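Local coordinates for protein succinylglutamate desuccinylase (Chromobacterium violaceum, PDB 1YW4) that probably hydrolyses N-succinylglutamate to succinate and glutamate, the last step of arginine breakdown by the succinyltransferase pathway, using one zinc ion per subunit, at residues G54-G57 / N58-A61; F88-L91 / D92-R95. One frame throughout, in Å; residues are numbered along the deposited sequence.

Contact 1. Residues G54-G57 / N58-A61. With ZN (zinc ion), chain C.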
loop_
_atom_site.group_PDB
_atom_site.type_symbol
_atom_site.label_atom_id
_atom_site.label_comp_id
_atom_site.label_asym_id
_atom_site.label_seq_id
_atom_site.Cartn_x
_atom_site.Cartn_y
_atom_site.Cartn_z
ATOM N N GLY A 54 -31.679 0.094 6.461
ATOM C CA GLY A 54 -32.249 0.796 7.590
ATOM C C GLY A 54 -31.462 0.618 8.879
ATOM O O GLY A 54 -32.030 0.755 9.958
ATOM N N VAL A 55 -30.179 0.266 8.786
ATOM C CA VAL A 55 -29.358 0.165 9.993
ATOM C C VAL A 55 -29.423 1.588 10.553
ATOM O O VAL A 55 -29.461 1.801 11.771
ATOM C CB VAL A 55 -27.894 -0.224 9.659
ATOM C CG1 VAL A 55 -26.971 0.121 10.825
ATOM C CG2 VAL A 55 -27.815 -1.731 9.384
ATOM N N HIS A 56 -29.443 2.549 9.630
ATOM C CA HIS A 56 -29.590 3.964 9.948
ATOM C C HIS A 56 -30.979 4.288 9.378
ATOM O O HIS A 56 -31.231 4.112 8.185
ATOM C CB HIS A 56 -28.470 4.778 9.284
ATOM C CG HIS A 56 -27.135 4.567 9.929
ATOM N ND1 HIS A 56 -25.970 4.430 9.207
ATOM C CD2 HIS A 56 -26.795 4.403 11.228
ATOM C CE1 HIS A 56 -24.970 4.182 10.032
ATOM N NE2 HIS A 56 -25.443 4.159 11.266
ATOM N N GLY A 57 -31.891 4.703 10.254
ATOM C CA GLY A 57 -33.263 4.984 9.857
ATOM C C GLY A 57 -33.553 6.072 8.843
ATOM O O GLY A 57 -34.645 6.096 8.268
ATOM N N ASN A 58 -32.596 6.963 8.608
ATOM C CA ASN A 58 -32.791 8.061 7.660
ATOM C C ASN A 58 -32.289 7.730 6.254
ATOM O O ASN A 58 -32.429 8.542 5.346
ATOM C CB ASN A 58 -32.082 9.322 8.175
ATOM C CG ASN A 58 -30.584 9.131 8.295
ATOM O OD1 ASN A 58 -30.122 8.136 8.841
ATOM N ND2 ASN A 58 -29.816 10.092 7.788
ATOM N N GLU A 59 -31.709 6.544 6.073
ATOM C CA GLU A 59 -31.188 6.138 4.758
ATOM C C GLU A 59 -32.234 5.213 4.133
ATOM O O GLU A 59 -32.077 3.995 4.100
ATOM C CB GLU A 59 -29.837 5.441 4.950
ATOM C CG GLU A 59 -29.011 6.148 6.029
ATOM C CD GLU A 59 -27.617 5.594 6.235
ATOM O OE1 GLU A 59 -27.349 4.447 5.813
ATOM O OE2 GLU A 59 -26.787 6.318 6.842
ATOM N N THR A 60 -33.292 5.832 3.614
ATOM C CA THR A 60 -34.438 5.119 3.066
ATOM C C THR A 60 -34.383 4.580 1.641
ATOM O O THR A 60 -35.113 3.654 1.318
ATOM C CB THR A 60 -35.702 5.984 3.205
ATOM O OG1 THR A 60 -35.670 7.057 2.251
ATOM C CG2 THR A 60 -35.774 6.568 4.602
ATOM N N ALA A 61 -33.534 5.142 0.789
ATOM C CA ALA A 61 -33.451 4.663 -0.584
ATOM C C ALA A 61 -33.311 3.134 -0.641
ATOM O O ALA A 61 -34.129 2.455 -1.268
ATOM C CB ALA A 61 -32.281 5.338 -1.324
HETATM ZN ZN ZN C . -25.348 4.465 6.987
HETATM O O HOH W 1 -30.809 1.525 4.105
HETATM O O HOH W 2 -28.557 2.197 6.846
HETATM O O HOH W 3 -24.095 5.838 5.584
#

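Contact 2. Residues F88-L91 / D92-R95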
loop_
_atom_site.group_PDB
_atom_site.type_symbol
_atom_site.label_atom_id
_atom_site.label_comp_id
_atom_site.label_asym_id
_atom_site.label_seq_id
_atom_site.Cartn_x
_atom_site.Cartn_y
_atom_site.Cartn_z
ATOM N N PHE A 88 -34.884 -5.228 8.167
ATOM C CA PHE A 88 -35.136 -3.796 8.268
ATOM C C PHE A 88 -34.549 -3.634 9.674
ATOM O O PHE A 88 -35.227 -3.851 10.677
ATOM C CB PHE A 88 -36.642 -3.515 8.239
ATOM C CG PHE A 88 -37.286 -3.824 6.910
ATOM C CD1 PHE A 88 -38.235 -4.833 6.798
ATOM C CD2 PHE A 88 -36.892 -3.141 5.761
ATOM C CE1 PHE A 88 -38.777 -5.164 5.555
ATOM C CE2 PHE A 88 -37.428 -3.465 4.507
ATOM C CZ PHE A 88 -38.369 -4.475 4.405
ATOM N N ALA A 89 -33.269 -3.280 9.713
ATOM C CA ALA A 89 -32.482 -3.206 10.942
ATOM C C ALA A 89 -32.912 -2.380 12.134
ATOM O O ALA A 89 -33.221 -2.937 13.193
ATOM C CB ALA A 89 -31.038 -2.886 10.592
ATOM N N ASN A 90 -32.909 -1.066 11.994
ATOM C CA ASN A 90 -33.288 -0.221 13.108
ATOM C C ASN A 90 -34.716 0.256 12.894
ATOM O O ASN A 90 -34.937 1.352 12.392
ATOM C CB ASN A 90 -32.332 0.973 13.203
ATOM C CG ASN A 90 -32.359 1.622 14.564
ATOM O OD1 ASN A 90 -33.372 1.575 15.257
ATOM N ND2 ASN A 90 -31.248 2.238 14.954
ATOM N N LEU A 91 -35.686 -0.567 13.287
ATOM C CA LEU A 91 -37.099 -0.230 13.096
ATOM C C LEU A 91 -37.552 1.089 13.699
ATOM O O LEU A 91 -38.226 1.883 13.035
ATOM C CB LEU A 91 -37.991 -1.351 13.629
ATOM C CG LEU A 91 -38.073 -2.627 12.787
ATOM C CD1 LEU A 91 -38.804 -3.706 13.592
ATOM C CD2 LEU A 91 -38.798 -2.346 11.473
ATOM N N ASP A 92 -37.203 1.315 14.960
ATOM C CA ASP A 92 -37.580 2.548 15.641
ATOM C C ASP A 92 -37.030 3.763 14.912
ATOM O O ASP A 92 -37.745 4.752 14.707
ATOM C CB ASP A 92 -37.072 2.519 17.083
ATOM C CG ASP A 92 -37.864 1.566 17.954
ATOM O OD1 ASP A 92 -38.919 1.987 18.481
ATOM O OD2 ASP A 92 -37.446 0.392 18.099
ATOM N N ALA A 93 -35.765 3.683 14.505
ATOM C CA ALA A 93 -35.136 4.785 13.789
ATOM C C ALA A 93 -35.813 4.992 12.436
ATOM O O ALA A 93 -35.998 6.125 11.988
ATOM C CB ALA A 93 -33.636 4.515 13.597
ATOM N N ILE A 94 -36.176 3.901 11.775
ATOM C CA ILE A 94 -36.849 4.022 10.482
ATOM C C ILE A 94 -38.200 4.701 10.682
ATOM O O ILE A 94 -38.528 5.669 9.999
ATOM C CB ILE A 94 -37.053 2.638 9.819
ATOM C CG1 ILE A 94 -35.682 2.041 9.461
ATOM C CG2 ILE A 94 -37.933 2.769 8.556
ATOM C CD1 ILE A 94 -35.729 0.608 8.909
ATOM N N ARG A 95 -38.980 4.203 11.631
ATOM C CA ARG A 95 -40.282 4.783 11.898
ATOM C C ARG A 95 -40.166 6.284 12.256
ATOM O O ARG A 95 -41.032 7.078 11.886
ATOM C CB ARG A 95 -40.967 3.982 13.008
ATOM C CG ARG A 95 -42.323 4.503 13.450
ATOM C CD ARG A 95 -43.051 3.462 14.305
ATOM N NE ARG A 95 -42.135 2.708 15.156
ATOM C CZ ARG A 95 -41.897 1.403 15.035
ATOM N NH1 ARG A 95 -42.510 0.696 14.096
ATOM N NH2 ARG A 95 -41.043 0.803 15.850
#

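Contact 1. Residues G54-G57 / N58-A61
The side chains of H56 and E59 run side by side in the same direction and end on one zinc ion. H56 binds it through ND1, at 2.3 Å, while E59 is bidentate, with OE1 2.3 Å and OE2 2.4 Å from the metal. The imidazole and carboxylate planes are turned 69° apart, and CD of E59 lies at the edge of the ring, in its plane. In this setting H56 ND1 and E59 OE2 come within 3.1 Å of each other as co-ligands of the metal, not as a hydrogen-bonded pair. Beyond CG the glutamate is extended (chi2 -176°), which carries its carboxylate past CB of H56 and out to the zinc. A type I beta turn from H56 to E59 brings the two residues together; its closing bond runs from E59 N to H56 O, 3.3 Å. This is the His-x-x-Glu zinc motif of the M14-like AspA/AstE hydrolases, placed in the loop that follows strand 48-53 and leads into helix 61-75. H149 supplies the third protein ligand, and a water 2.3 Å from the metal is also bound. D104 accepts a hydrogen bond from the far nitrogen of the histidine, NE2, and so helps to fix the rotation of the ring, with CG1 of V55 over the centre of one face. A second water, not a ligand of the zinc, bridges the two residues, accepting from H56 N and donating to E59 OE1, so that this carboxylate oxygen is held by more than the zinc. Farther along, another water spans the chain, accepting from G54 N and donating to E59 O.

Contact 2. Residues F88-L91 / D92-R95
N90 caps helix 91-96 in a local contact at its first turn, where strand 83-88 gives way to the helix. Its side-chain OD1 accepts from A93 N over 3.3 Å; the N-H points fairly well at the oxygen (157°), but the donor sits above the plane of the amide. With CG set anti to the backbone N (chi1 -161°), the amide folds back over the first turn, and its CG lies 3.3 Å from CB of A93, a tight approach of the methyl to the amide. The other end of the amide, ND2, donates to E121, which fixes the flip of the group and leaves OD1 for the helix. Regular backbone bonding starts from the same residue: I94 N donates to N90 O at 2.9 Å, and R95 N to L91 O at 2.8 Å. The I94 side chain continues along the N90 carbonyl, its CG1 3.1 Å from N90 O, and its CD1 reaches back to CB of F88 at 4.3 Å, an apolar touch between the helix and the end of the strand. I63 of helix 61-75 also packs on I94. On the exposed side, R95 bends at chi3 (36°) and brings its guanidinium back over the first turn, with one face offset above the L91 carbonyl. There D92 OD1 lies at the guanidinium edge, in plane, in a loose salt bridge, D92 OD1 to R95 NH2, of 3.6 Å. A carboxylate in the first turn would also be expected to interact favourably with the helix dipole. The bond from A93 N to the side chain of N90 makes this an asparagine N-cap at a strand-to-helix junction of the catalytic domain.

Contacts 1 and 2 follow neighbouring parallel strands, 48-53 and 83-88, and their centres are about 8 Å apart. The two loops are joined by a probable hydrogen bond from N90 N to G54 O, 2.9 Å, and by packing of V55 CA on A89 CB at 3.5 Å and of G54 CA on I94 CD1 at 3.7 Å. Contact 1 supplies two of the zinc ligands, and its E59 side chain is about 5 Å from that of E214, the predicted active-site residue. Contact 2 is farther from the metal: the N90 side chain is about 6 Å from that of H56 and about 10 Å from the zinc, so the capped helix start borders the metal loop without binding the metal.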